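Side-chain contacts in NAD_Gly3P_dh, NAD-dependent glycerol-3-phosphate dehydrogenase (Streptosporangium roseum, PDB 5OCM), which probably reduces imines to amines with NADPH, as an imine reductase related to the beta-hydroxyacid dehydrogenases: residues F184-A189 with H247-A252; S217-Q222 with A230-I235; D236-T241 with L277-M282; A266-A271 with I283-S288. All blocks are in the same frame, centred on the assembly; numbering follows the deposited sequence.

Contact 1 of 4, residues F184-A189 with H247-A252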
loop_
_atom_site.group_PDB
_atom_site.type_symbol
_atom_site.label_atom_id
_atom_site.label_comp_id
_atom_site.label_asym_id
_atom_site.label_seq_id
_atom_site.Cartn_x
_atom_site.Cartn_y
_atom_site.Cartn_z
ATOM N N PHE A 184 4.384 5.039 4.255
ATOM C CA PHE A 184 5.625 4.385 4.643
ATOM C C PHE A 184 6.667 5.419 5.119
ATOM O O PHE A 184 7.322 5.225 6.173
ATOM C CB PHE A 184 6.251 3.585 3.481
ATOM C CG PHE A 184 7.649 3.127 3.797
ATOM C CD1 PHE A 184 7.845 2.119 4.727
ATOM C CD2 PHE A 184 8.724 3.740 3.243
ATOM C CE1 PHE A 184 9.116 1.744 5.129
ATOM C CE2 PHE A 184 10.036 3.352 3.591
ATOM C CZ PHE A 184 10.223 2.357 4.563
ATOM N N LEU A 185 6.803 6.488 4.363
ATOM C CA LEU A 185 7.796 7.544 4.709
ATOM C C LEU A 185 7.442 8.266 6.008
ATOM O O LEU A 185 8.328 8.494 6.862
ATOM C CB LEU A 185 8.021 8.548 3.568
ATOM C CG LEU A 185 8.625 7.938 2.269
ATOM C CD1 LEU A 185 8.533 9.002 1.206
ATOM C CD2 LEU A 185 10.018 7.463 2.409
ATOM N N HIS A 186 6.157 8.519 6.228
ATOM C CA HIS A 186 5.730 9.044 7.547
ATOM C C HIS A 186 6.090 8.082 8.662
ATOM O O HIS A 186 6.638 8.485 9.723
ATOM C CB HIS A 186 4.222 9.354 7.492
ATOM C CG HIS A 186 3.600 9.737 8.807
ATOM N ND1 HIS A 186 4.248 10.466 9.777
ATOM C CD2 HIS A 186 2.375 9.517 9.289
ATOM C CE1 HIS A 186 3.437 10.635 10.816
ATOM N NE2 HIS A 186 2.299 10.065 10.544
ATOM N N GLY A 187 5.823 6.796 8.448
ATOM C CA GLY A 187 6.175 5.776 9.436
ATOM C C GLY A 187 7.642 5.700 9.706
ATOM O O GLY A 187 8.061 5.567 10.873
ATOM N N ALA A 188 8.451 5.774 8.646
ATOM C CA ALA A 188 9.894 5.797 8.812
ATOM C C ALA A 188 10.349 7.028 9.618
ATOM O O ALA A 188 11.228 6.899 10.482
ATOM C CB ALA A 188 10.554 5.807 7.453
ATOM N N ALA A 189 9.758 8.186 9.345
ATOM C CA ALA A 189 10.098 9.403 10.090
ATOM C C ALA A 189 9.772 9.219 11.586
ATOM O O ALA A 189 10.558 9.588 12.479
ATOM C CB ALA A 189 9.367 10.593 9.533
ATOM N N HIS A 247 -1.531 11.110 17.873
ATOM C CA HIS A 247 -0.911 11.439 19.178
ATOM C C HIS A 247 0.549 11.035 19.231
ATOM O O HIS A 247 1.399 11.804 19.745
ATOM C CB HIS A 247 -1.739 10.886 20.352
ATOM C CG HIS A 247 -3.033 11.670 20.493
ATOM N ND1 HIS A 247 -4.339 11.158 20.612
ATOM C CD2 HIS A 247 -3.151 13.024 20.618
ATOM C CE1 HIS A 247 -5.182 12.177 20.593
ATOM N NE2 HIS A 247 -4.501 13.312 20.704
ATOM N N GLU A 248 0.842 9.847 18.731
ATOM C CA GLU A 248 2.229 9.392 18.659
ATOM C C GLU A 248 3.089 10.301 17.780
ATOM O O GLU A 248 4.239 10.652 18.156
ATOM C CB GLU A 248 2.283 7.919 18.175
ATOM C CG GLU A 248 3.627 7.246 18.440
ATOM C CD GLU A 248 3.816 6.921 19.961
ATOM O OE1 GLU A 248 2.844 6.597 20.650
ATOM O OE2 GLU A 248 4.985 7.059 20.460
ATOM N N SER A 249 2.544 10.723 16.642
ATOM C CA SER A 249 3.274 11.602 15.751
ATOM C C SER A 249 3.526 12.970 16.394
ATOM O O SER A 249 4.614 13.519 16.270
ATOM C CB SER A 249 2.504 11.780 14.459
ATOM O OG SER A 249 2.407 10.536 13.797
ATOM N N GLU A 250 2.508 13.506 17.065
ATOM C CA GLU A 250 2.663 14.819 17.767
ATOM C C GLU A 250 3.713 14.702 18.850
ATOM O O GLU A 250 4.557 15.588 18.955
ATOM C CB GLU A 250 1.333 15.276 18.359
ATOM C CG GLU A 250 0.387 15.793 17.305
ATOM C CD GLU A 250 -1.010 16.143 17.818
ATOM O OE1 GLU A 250 -1.390 15.852 18.973
ATOM O OE2 GLU A 250 -1.753 16.782 17.008
ATOM N N ALA A 251 3.688 13.625 19.626
ATOM C CA ALA A 251 4.699 13.451 20.702
ATOM C C ALA A 251 6.109 13.333 20.127
ATOM O O ALA A 251 7.056 13.795 20.741
ATOM C CB ALA A 251 4.395 12.244 21.585
ATOM N N ALA A 252 6.255 12.724 18.949
ATOM C CA ALA A 252 7.569 12.534 18.306
ATOM C C ALA A 252 8.030 13.784 17.550
ATOM O O ALA A 252 9.176 13.818 17.131
ATOM C CB ALA A 252 7.519 11.360 17.341
#
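H186 reaches from helix 165-192 to S249 on helix 235-252, and this one pair makes the contact. The CB of H186 does not point at S249, but the end of the side chain comes nearer. CG stands anti to the backbone N (chi1 173°), which swings the imidazole out across the gap. ND1 and CD2 lie on the near half of the ring, and the far edge does the touching. There H186 CE1 comes to 3.2 Å from S249 OG. H186 NE2 is 3.3 Å from the same S249 OG. H186 CE1 also meets S249 CB at 3.9 Å, close to the ring plane. The serine hydroxyl is hydrogen-bonded to the carbonyl O of L245, one helical turn earlier. The ring also packs on V254 in the loop after helix 235-252, and on L258 and P259 at the start of helix 257-271. F286 of the second subunit adds another wall, so H186 sits where three helices of the all-helical C-terminal domain and the dimer partner converge.

Contact 2 of 4, residues S217-Q222 with A230-I235. With NAP (NADP nicotinamide-adenine-dinucleotide phosphate), chain B.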
loop_
_atom_site.group_PDB
_atom_site.type_symbol
_atom_site.label_atom_id
_atom_site.label_comp_id
_atom_site.label_asym_id
_atom_site.label_seq_id
_atom_site.Cartn_x
_atom_site.Cartn_y
_atom_site.Cartn_z
ATOM N N SER A 217 -8.998 -7.146 -1.263
ATOM C CA SER A 217 -9.879 -8.119 -1.941
ATOM C C SER A 217 -11.235 -8.261 -1.239
ATOM O O SER A 217 -12.291 -8.192 -1.879
ATOM C CB SER A 217 -9.213 -9.484 -2.027
ATOM O OG SER A 217 -8.024 -9.422 -2.777
ATOM N N ALA A 218 -11.215 -8.350 0.089
ATOM C CA ALA A 218 -12.497 -8.449 0.842
ATOM C C ALA A 218 -13.377 -7.203 0.694
ATOM O O ALA A 218 -14.606 -7.289 0.443
ATOM C CB ALA A 218 -12.211 -8.729 2.311
ATOM N N TYR A 219 -12.744 -6.032 0.813
ATOM C CA TYR A 219 -13.453 -4.763 0.772
ATOM C C TYR A 219 -13.963 -4.505 -0.635
ATOM O O TYR A 219 -15.044 -3.914 -0.806
ATOM C CB TYR A 219 -12.626 -3.621 1.334
ATOM C CG TYR A 219 -12.271 -3.785 2.805
ATOM C CD1 TYR A 219 -12.783 -4.834 3.592
ATOM C CD2 TYR A 219 -11.439 -2.866 3.416
ATOM C CE1 TYR A 219 -12.358 -4.988 4.941
ATOM C CE2 TYR A 219 -11.027 -3.031 4.746
ATOM C CZ TYR A 219 -11.481 -4.063 5.482
ATOM O OH TYR A 219 -11.025 -4.194 6.785
ATOM N N ALA A 220 -13.250 -4.990 -1.644
ATOM C CA ALA A 220 -13.733 -4.818 -3.011
ATOM C C ALA A 220 -15.074 -5.524 -3.203
ATOM O O ALA A 220 -15.987 -5.031 -3.875
ATOM C CB ALA A 220 -12.710 -5.357 -3.991
ATOM N N GLY A 221 -15.220 -6.708 -2.642
ATOM C CA GLY A 221 -16.479 -7.437 -2.705
ATOM C C GLY A 221 -17.599 -6.654 -2.032
ATOM O O GLY A 221 -18.709 -6.556 -2.549
ATOM N N GLN A 222 -17.306 -6.073 -0.872
ATOM C CA GLN A 222 -18.286 -5.257 -0.192
ATOM C C GLN A 222 -18.683 -4.015 -1.003
ATOM O O GLN A 222 -19.861 -3.703 -1.079
ATOM C CB GLN A 222 -17.796 -4.869 1.204
ATOM C CG GLN A 222 -17.606 -6.055 2.148
ATOM C CD GLN A 222 -17.476 -5.599 3.623
ATOM O OE1 GLN A 222 -17.234 -4.433 3.895
ATOM N NE2 GLN A 222 -17.751 -6.488 4.561
ATOM N N ALA A 230 -19.071 -5.027 9.402
ATOM C CA ALA A 230 -17.777 -4.998 10.071
ATOM C C ALA A 230 -17.389 -6.392 10.501
ATOM O O ALA A 230 -17.579 -6.759 11.645
ATOM C CB ALA A 230 -17.823 -4.041 11.242
ATOM N N LEU A 231 -16.891 -7.181 9.560
ATOM C CA LEU A 231 -16.504 -8.548 9.828
ATOM C C LEU A 231 -15.177 -8.643 10.587
ATOM O O LEU A 231 -14.931 -9.591 11.276
ATOM C CB LEU A 231 -16.443 -9.382 8.581
ATOM C CG LEU A 231 -17.862 -9.443 7.917
ATOM C CD1 LEU A 231 -17.761 -10.076 6.526
ATOM C CD2 LEU A 231 -18.890 -10.169 8.778
ATOM N N ASP A 232 -14.365 -7.636 10.418
ATOM C CA ASP A 232 -13.045 -7.539 11.057
ATOM C C ASP A 232 -12.998 -6.470 12.115
ATOM O O ASP A 232 -12.726 -6.783 13.284
ATOM C CB ASP A 232 -11.869 -7.396 10.032
ATOM C CG ASP A 232 -12.191 -6.403 8.866
ATOM O OD1 ASP A 232 -13.152 -5.601 8.955
ATOM O OD2 ASP A 232 -11.416 -6.460 7.883
ATOM N N ALA A 233 -13.257 -5.219 11.740
ATOM C CA ALA A 233 -13.173 -4.068 12.611
ATOM C C ALA A 233 -14.163 -3.019 12.140
ATOM O O ALA A 233 -14.334 -2.806 10.925
ATOM C CB ALA A 233 -11.763 -3.489 12.564
ATOM N N THR A 234 -14.803 -2.309 13.066
ATOM C CA THR A 234 -15.656 -1.198 12.741
ATOM C C THR A 234 -14.847 0.075 12.445
ATOM O O THR A 234 -13.673 0.246 12.878
ATOM C CB THR A 234 -16.604 -0.861 13.916
ATOM O OG1 THR A 234 -15.820 -0.507 15.060
ATOM C CG2 THR A 234 -17.483 -2.048 14.305
ATOM N N ILE A 235 -15.458 0.997 11.703
ATOM C CA ILE A 235 -14.865 2.315 11.522
ATOM C C ILE A 235 -14.570 3.000 12.883
ATOM O O ILE A 235 -13.537 3.666 13.046
ATOM C CB ILE A 235 -15.695 3.174 10.599
ATOM C CG1 ILE A 235 -15.564 2.608 9.169
ATOM C CG2 ILE A 235 -15.204 4.625 10.600
ATOM C CD1 ILE A 235 -16.528 3.276 8.174
HETATM P PA NAP B . -14.497 -4.659 19.930
HETATM O O1A NAP B . -15.030 -3.220 20.019
HETATM O O2A NAP B . -15.210 -5.673 19.074
HETATM O O5B NAP B . -14.186 -5.205 21.466
HETATM C C5B NAP B . -13.839 -4.257 22.454
HETATM C C4B NAP B . -13.682 -5.094 23.729
HETATM O O4B NAP B . -13.288 -4.185 24.764
HETATM C C3B NAP B . -14.933 -5.813 24.265
HETATM O O3B NAP B . -14.463 -7.027 24.854
HETATM C C2B NAP B . -15.477 -4.827 25.312
HETATM O O2B NAP B . -16.294 -5.382 26.297
HETATM C C1B NAP B . -14.159 -4.400 25.921
HETATM N N9A NAP B . -14.268 -3.177 26.701
HETATM C C8A NAP B . -14.530 -1.945 26.236
HETATM N N7A NAP B . -14.589 -1.094 27.283
HETATM C C5A NAP B . -14.387 -1.812 28.429
HETATM C C6A NAP B . -14.360 -1.516 29.863
HETATM N N6A NAP B . -14.536 -0.246 30.210
HETATM N N1A NAP B . -14.200 -2.515 30.738
HETATM C C2A NAP B . -14.022 -3.777 30.302
HETATM N N3A NAP B . -14.066 -4.136 28.981
HETATM C C4A NAP B . -14.260 -3.195 28.046
HETATM O O3 NAP B . -13.006 -4.390 19.534
HETATM P PN NAP B . -11.988 -5.457 18.879
HETATM O O1N NAP B . -12.060 -5.455 17.381
HETATM O O2N NAP B . -12.043 -6.774 19.620
HETATM O O5D NAP B . -10.674 -4.693 19.247
HETATM C C5D NAP B . -9.940 -4.940 20.478
HETATM C C4D NAP B . -8.607 -4.300 20.495
HETATM O O4D NAP B . -7.781 -5.017 19.544
HETATM C C3D NAP B . -8.630 -2.845 20.053
HETATM O O3D NAP B . -7.601 -2.192 20.786
HETATM C C2D NAP B . -8.240 -2.860 18.567
HETATM O O2D NAP B . -7.732 -1.583 18.089
HETATM C C1D NAP B . -7.323 -4.060 18.545
HETATM N N1N NAP B . -7.215 -4.708 17.203
HETATM C C2N NAP B . -8.320 -5.047 16.534
HETATM C C3N NAP B . -8.287 -5.627 15.278
HETATM C C7N NAP B . -9.508 -6.010 14.476
HETATM O O7N NAP B . -9.328 -6.197 13.237
HETATM N N7N NAP B . -10.682 -6.117 15.103
HETATM C C4N NAP B . -7.033 -5.778 14.679
HETATM C C5N NAP B . -5.851 -5.429 15.397
HETATM C C6N NAP B . -5.948 -4.848 16.662
HETATM P P2B NAP B . -17.887 -5.473 26.081
HETATM O O1X NAP B . -18.147 -6.635 25.164
HETATM O O2X NAP B . -18.365 -5.594 27.463
HETATM O O3X NAP B . -18.270 -4.198 25.406
HETATM O O HOH W 1 -12.738 -2.546 8.635
#
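Y219 and D232 approach from opposite directions in the helical C-terminal domain, whose loop here reaches the NADP+ bound by the Rossmann-type domain of the second subunit. The tyrosine comes from helix 198-225, the aspartate from the loop before helix 235-252. Ring and carboxylate planes stand 88° apart, and D232 OD2 lies at the edge of the Y219 ring, near its plane. Y219 OH donates a short hydrogen bond of 2.5 Å to D232 OD2. It arrives on the syn side, 30° out of the carboxylate plane. The other oxygen, D232 OD1, accepts from A233 N (2.8 Å) on its anti side. The two bonds restrain rotation of the carboxylate. Water 1 donates to Y219 OH and to A233 O, a second tie to the loop. Q222 NE2 lies 4.1 Å from L231 CD1 and is hydrogen-bonded to P229 O. The same loop binds the nicotinamide amide of NADP+, which also bonds to S94, N33 and other residues of the second subunit: N7N donates to D232 O at 2.8 Å, with an N-H...O angle of 165°.

Contact 3 of 4, residues D236-T241 with L277-M282. With 9RH (2,2,2-trifluoromethyl acetophenone hydrate), chain H.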
loop_
_atom_site.group_PDB
_atom_site.type_symbol
_atom_site.label_atom_id
_atom_site.label_comp_id
_atom_site.label_asym_id
_atom_site.label_seq_id
_atom_site.Cartn_x
_atom_site.Cartn_y
_atom_site.Cartn_z
ATOM N N ASP A 236 -15.453 2.812 13.872
ATOM C CA ASP A 236 -15.167 3.380 15.203
ATOM C C ASP A 236 -13.856 2.834 15.770
ATOM O O ASP A 236 -13.047 3.595 16.334
ATOM C CB ASP A 236 -16.304 3.044 16.211
ATOM C CG ASP A 236 -17.577 3.836 15.969
ATOM O OD1 ASP A 236 -17.493 5.028 15.599
ATOM O OD2 ASP A 236 -18.645 3.246 16.218
ATOM N N THR A 237 -13.622 1.552 15.595
ATOM C CA THR A 237 -12.387 0.932 16.083
ATOM C C THR A 237 -11.164 1.485 15.302
ATOM O O THR A 237 -10.120 1.836 15.909
ATOM C CB THR A 237 -12.486 -0.594 15.982
ATOM O OG1 THR A 237 -13.523 -1.026 16.839
ATOM C CG2 THR A 237 -11.250 -1.289 16.348
ATOM N N HIS A 238 -11.304 1.575 13.985
ATOM C CA HIS A 238 -10.290 2.240 13.179
ATOM C C HIS A 238 -9.924 3.647 13.696
ATOM O O HIS A 238 -8.740 3.988 13.838
ATOM C CB HIS A 238 -10.702 2.346 11.675
ATOM C CG HIS A 238 -10.529 1.073 10.884
ATOM N ND1 HIS A 238 -9.366 0.795 10.185
ATOM C CD2 HIS A 238 -11.383 0.058 10.598
ATOM C CE1 HIS A 238 -9.532 -0.345 9.520
ATOM N NE2 HIS A 238 -10.740 -0.812 9.747
ATOM N N VAL A 239 -10.928 4.494 13.910
ATOM C CA VAL A 239 -10.668 5.901 14.220
ATOM C C VAL A 239 -9.969 6.024 15.588
ATOM O O VAL A 239 -9.135 6.948 15.754
ATOM C CB VAL A 239 -11.930 6.804 14.154
ATOM C CG1 VAL A 239 -11.774 8.109 14.816
ATOM C CG2 VAL A 239 -12.477 6.903 12.693
ATOM N N ALA A 240 -10.237 5.114 16.505
ATOM C CA ALA A 240 -9.486 5.140 17.767
ATOM C C ALA A 240 -7.987 4.953 17.521
ATOM O O ALA A 240 -7.175 5.625 18.163
ATOM C CB ALA A 240 -10.015 4.097 18.773
ATOM N N THR A 241 -7.620 4.054 16.589
ATOM C CA THR A 241 -6.185 3.881 16.230
ATOM C C THR A 241 -5.650 5.018 15.381
ATOM O O THR A 241 -4.466 5.318 15.483
ATOM C CB THR A 241 -5.872 2.496 15.599
ATOM O OG1 THR A 241 -6.850 2.176 14.586
ATOM C CG2 THR A 241 -5.910 1.432 16.648
ATOM N N LEU A 277 -20.025 0.216 10.817
ATOM C CA LEU A 277 -19.770 -0.518 9.579
ATOM C C LEU A 277 -18.269 -0.796 9.409
ATOM O O LEU A 277 -17.420 -0.219 10.117
ATOM C CB LEU A 277 -20.289 0.258 8.388
ATOM C CG LEU A 277 -21.789 0.559 8.388
ATOM C CD1 LEU A 277 -22.158 1.356 7.148
ATOM C CD2 LEU A 277 -22.635 -0.708 8.607
ATOM N N GLY A 278 -17.967 -1.677 8.456
ATOM C CA GLY A 278 -16.579 -1.953 8.101
ATOM C C GLY A 278 -15.986 -0.795 7.288
ATOM O O GLY A 278 -16.697 0.034 6.726
ATOM N N TYR A 279 -14.675 -0.803 7.161
ATOM C CA TYR A 279 -13.939 0.262 6.503
ATOM C C TYR A 279 -14.324 0.430 5.041
ATOM O O TYR A 279 -14.209 1.535 4.486
ATOM C CB TYR A 279 -12.406 0.086 6.636
ATOM C CG TYR A 279 -11.630 1.363 6.439
ATOM C CD1 TYR A 279 -11.405 2.237 7.497
ATOM C CD2 TYR A 279 -11.148 1.732 5.187
ATOM C CE1 TYR A 279 -10.698 3.427 7.326
ATOM C CE2 TYR A 279 -10.483 2.933 4.973
ATOM C CZ TYR A 279 -10.264 3.796 6.059
ATOM O OH TYR A 279 -9.637 5.006 5.837
ATOM N N ALA A 280 -14.800 -0.630 4.403
ATOM C CA ALA A 280 -15.226 -0.517 3.002
ATOM C C ALA A 280 -16.285 0.516 2.761
ATOM O O ALA A 280 -16.410 1.046 1.654
ATOM C CB ALA A 280 -15.640 -1.886 2.487
ATOM N N ALA A 281 -17.093 0.837 3.779
ATOM C CA ALA A 281 -18.089 1.901 3.688
ATOM C C ALA A 281 -17.478 3.254 3.336
ATOM O O ALA A 281 -18.169 4.144 2.783
ATOM C CB ALA A 281 -18.875 1.991 4.962
ATOM N N MET A 282 -16.169 3.416 3.579
ATOM C CA MET A 282 -15.439 4.616 3.178
ATOM C C MET A 282 -15.482 4.890 1.691
ATOM O O MET A 282 -15.252 6.041 1.286
ATOM C CB MET A 282 -13.987 4.531 3.638
ATOM C CG MET A 282 -13.854 4.663 5.143
ATOM S SD MET A 282 -14.364 6.267 5.791
ATOM C CE MET A 282 -13.343 7.359 4.857
HETATM O O1 9RH H . -8.820 -0.762 12.919
HETATM C C1 9RH H . -7.511 -1.223 13.322
HETATM O O2 9RH H . -6.507 -0.250 13.174
HETATM C C2 9RH H . -7.088 -2.476 12.558
HETATM C C3 9RH H . -7.948 -3.044 11.637
HETATM C C4 9RH H . -7.526 -4.103 10.844
HETATM C C5 9RH H . -6.262 -4.621 10.989
HETATM C C6 9RH H . -5.402 -4.077 11.930
HETATM C C7 9RH H . -5.815 -3.000 12.703
HETATM C C8 9RH H . -7.669 -1.560 14.774
HETATM F F1 9RH H . -8.152 -0.497 15.440
HETATM F F2 9RH H . -6.497 -1.968 15.335
HETATM F F3 9RH H . -8.535 -2.557 14.844
HETATM O O HOH W 1 -12.738 -2.546 8.635
#
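The imidazole of H238 lies between Y279 on one face and the bound trifluoroacetophenone hydrate on the other. Y279 CD1 sits 3.6 Å above the ring plane, over its centre. On the opposite face the hydrate oxygen O1 stands 3.1 Å above the plane, also central. Water 1 lies at the ring edge, in plane, 2.9 Å from H238 NE2, and accepts from the backbone N of Y279. The two rings are oblique, with planes at 47° and centroids 4.7 Å apart. CG of Y279 is anti to the backbone N (chi1 -159°), which places its ring at H238. The nearest approach is H238 NE2 to Y279 CB, 3.6 Å. On the second subunit, H238 ND1 is hydrogen-bonded to W178 NE1 and Y279 OH to N182 OD1. One turn along from H238, T241 OG1 donates to H238 O (2.7 Å) and accepts from ligand O2 (2.8 Å). This is the ligand pocket of the imine reductase dimer, built at the subunit interface from the C-terminal helical domain of one chain, the other chain, and the cofactor.

Contact 4 of 4, residues A266-A271 with I283-S288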
loop_
_atom_site.group_PDB
_atom_site.type_symbol
_atom_site.label_atom_id
_atom_site.label_comp_id
_atom_site.label_asym_id
_atom_site.label_seq_id
_atom_site.Cartn_x
_atom_site.Cartn_y
_atom_site.Cartn_z
ATOM N N ALA A 266 -12.642 9.831 7.615
ATOM C CA ALA A 266 -13.392 8.917 8.424
ATOM C C ALA A 266 -14.524 9.644 9.244
ATOM O O ALA A 266 -15.606 9.110 9.444
ATOM C CB ALA A 266 -12.496 8.143 9.345
ATOM N N ASP A 267 -14.252 10.851 9.684
ATOM C CA ASP A 267 -15.252 11.668 10.406
ATOM C C ASP A 267 -16.490 11.952 9.574
ATOM O O ASP A 267 -17.571 12.080 10.149
ATOM C CB ASP A 267 -14.649 13.029 10.863
ATOM C CG ASP A 267 -13.803 12.905 12.084
ATOM O OD1 ASP A 267 -13.850 11.867 12.805
ATOM O OD2 ASP A 267 -13.068 13.879 12.305
ATOM N N ARG A 268 -16.370 12.002 8.254
ATOM C CA ARG A 268 -17.525 12.132 7.392
ATOM C C ARG A 268 -18.407 10.884 7.445
ATOM O O ARG A 268 -19.651 10.998 7.469
ATOM C CB ARG A 268 -17.152 12.451 5.965
ATOM C CG ARG A 268 -16.414 13.764 5.848
ATOM C CD ARG A 268 -15.986 14.057 4.466
ATOM N NE ARG A 268 -15.033 15.163 4.477
ATOM C CZ ARG A 268 -14.327 15.556 3.431
ATOM N NH1 ARG A 268 -13.486 16.581 3.553
ATOM N NH2 ARG A 268 -14.421 14.921 2.249
ATOM N N ALA A 269 -17.789 9.705 7.527
ATOM C CA ALA A 269 -18.554 8.484 7.667
ATOM C C ALA A 269 -19.233 8.466 9.042
ATOM O O ALA A 269 -20.373 8.064 9.185
ATOM C CB ALA A 269 -17.651 7.268 7.514
ATOM N N LEU A 270 -18.491 8.879 10.053
ATOM C CA LEU A 270 -19.047 8.938 11.413
ATOM C C LEU A 270 -20.246 9.885 11.503
ATOM O O LEU A 270 -21.244 9.536 12.119
ATOM C CB LEU A 270 -17.979 9.381 12.421
ATOM C CG LEU A 270 -16.833 8.399 12.590
ATOM C CD1 LEU A 270 -15.886 8.972 13.633
ATOM C CD2 LEU A 270 -17.274 7.059 12.957
ATOM N N ALA A 271 -20.153 11.016 10.860
ATOM C CA ALA A 271 -21.253 11.999 10.799
ATOM C C ALA A 271 -22.481 11.428 10.072
ATOM O O ALA A 271 -23.594 11.831 10.382
ATOM C CB ALA A 271 -20.814 13.263 10.124
ATOM N N ILE A 283 -15.818 3.894 0.858
ATOM C CA ILE A 283 -15.974 4.147 -0.549
ATOM C C ILE A 283 -16.904 5.335 -0.807
ATOM O O ILE A 283 -16.690 6.100 -1.778
ATOM C CB ILE A 283 -16.550 2.885 -1.302
ATOM C CG1 ILE A 283 -16.574 3.072 -2.802
ATOM C CG2 ILE A 283 -17.946 2.483 -0.835
ATOM C CD1 ILE A 283 -15.182 3.134 -3.381
ATOM N N GLU A 284 -17.927 5.508 0.050
ATOM C CA GLU A 284 -18.901 6.586 -0.158
ATOM C C GLU A 284 -18.246 7.978 -0.044
ATOM O O GLU A 284 -18.715 8.921 -0.653
ATOM C CB GLU A 284 -20.085 6.470 0.811
ATOM C CG GLU A 284 -20.845 5.155 0.658
ATOM C CD GLU A 284 -22.114 5.025 1.454
ATOM O OE1 GLU A 284 -22.329 5.846 2.328
ATOM O OE2 GLU A 284 -22.884 4.094 1.164
ATOM N N GLN A 285 -17.131 8.091 0.685
ATOM C CA GLN A 285 -16.422 9.368 0.773
ATOM C C GLN A 285 -15.587 9.711 -0.458
ATOM O O GLN A 285 -15.172 10.846 -0.614
ATOM C CB GLN A 285 -15.558 9.407 2.023
ATOM C CG GLN A 285 -16.362 9.122 3.293
ATOM C CD GLN A 285 -17.593 10.020 3.377
ATOM O OE1 GLN A 285 -17.548 11.213 2.993
ATOM N NE2 GLN A 285 -18.700 9.458 3.825
ATOM N N PHE A 286 -15.353 8.741 -1.345
ATOM C CA PHE A 286 -14.552 8.957 -2.553
ATOM C C PHE A 286 -15.340 9.147 -3.819
ATOM O O PHE A 286 -14.771 9.656 -4.800
ATOM C CB PHE A 286 -13.494 7.881 -2.681
ATOM C CG PHE A 286 -12.564 7.825 -1.502
ATOM C CD1 PHE A 286 -11.623 8.825 -1.283
ATOM C CD2 PHE A 286 -12.665 6.827 -0.574
ATOM C CE1 PHE A 286 -10.792 8.778 -0.178
ATOM C CE2 PHE A 286 -11.835 6.773 0.527
ATOM C CZ PHE A 286 -10.917 7.783 0.759
ATOM N N ARG A 287 -16.639 8.907 -3.772
ATOM C CA ARG A 287 -17.508 8.977 -4.928
ATOM C C ARG A 287 -17.824 10.384 -5.412
ATOM O O ARG A 287 -18.157 10.562 -6.629
ATOM C CB ARG A 287 -18.838 8.307 -4.649
ATOM C CG ARG A 287 -18.695 6.807 -4.357
ATOM C CD ARG A 287 -19.329 5.902 -5.333
ATOM N NE ARG A 287 -19.384 4.515 -4.933
ATOM C CZ ARG A 287 -18.936 3.463 -5.649
ATOM N NH1 ARG A 287 -18.109 3.591 -6.721
ATOM N NH2 ARG A 287 -19.213 2.249 -5.190
ATOM N N SER A 288 -17.774 11.363 -4.512
ATOM C CA SER A 288 -18.143 12.753 -4.863
ATOM C C SER A 288 -17.159 13.786 -4.342
ATOM O O SER A 288 -16.482 13.545 -3.329
ATOM C CB SER A 288 -19.509 13.085 -4.274
ATOM O OG SER A 288 -20.464 12.200 -4.812
HETATM O O HOH W 2 -15.761 12.724 1.425
#
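A bend at chi2 (-52°) turns the amide of Q285 toward helix 257-271, with its CG anti to the carbonyl carbon. R268 has CG in the same relation to its backbone (chi1 -61°), but its chain then runs extended from CG to NE and passes across the glutamine at a slant. Q285 OE1 rests against the aliphatic part of the arginine, 3.2 Å from R268 CB and 3.6 Å from R268 CD. Q285 NE2 lies against the backbone of helix 257-271, 3.8 Å from A269 N and 4.4 Å from A269 CB. Guanidinium and amide planes are 75° apart, and no direct hydrogen bond joins the two segments. Water 2 makes the polar link. It lies at the guanidinium edge, in plane, and accepts from R268 NH2 at 2.7 Å. It donates to Q285 OE1 and to Q285 O, both at 2.8 Å. One water therefore bridges the arginine to the side chain and the backbone of the same glutamine. R268 has further partners: NH1 forms a salt bridge with E257 of the second subunit, and NH2 is hydrogen-bonded to S290. The contact joins the short, weakly bonded helix at 283-286 to the last turns of helix 257-271. Helix 235-252 packs on that longer helix through V239, I235 and D236. F286 packs on L185 of the second subunit.

In the fold
The chain first builds the Rossmann-type domain, then enters the helical C-terminal domain that holds all four contacts. Contact 1 ties helix 165-192 to the end of helix 235-252 and closes a long loop. Contact 2 falls within that loop and closes a short one, joining helix 198-225 to the loop leading into helix 235-252. Contact 3 starts on helix 235-252 and crosses contact 1, bringing in the 277-282 segment. Contact 4 starts on helix 257-271, crosses contact 3 and lies in series after contacts 1 and 2. Contacts 2, 3 and 4 touch one another, whereas contact 1 stands apart. All four reach the second subunit.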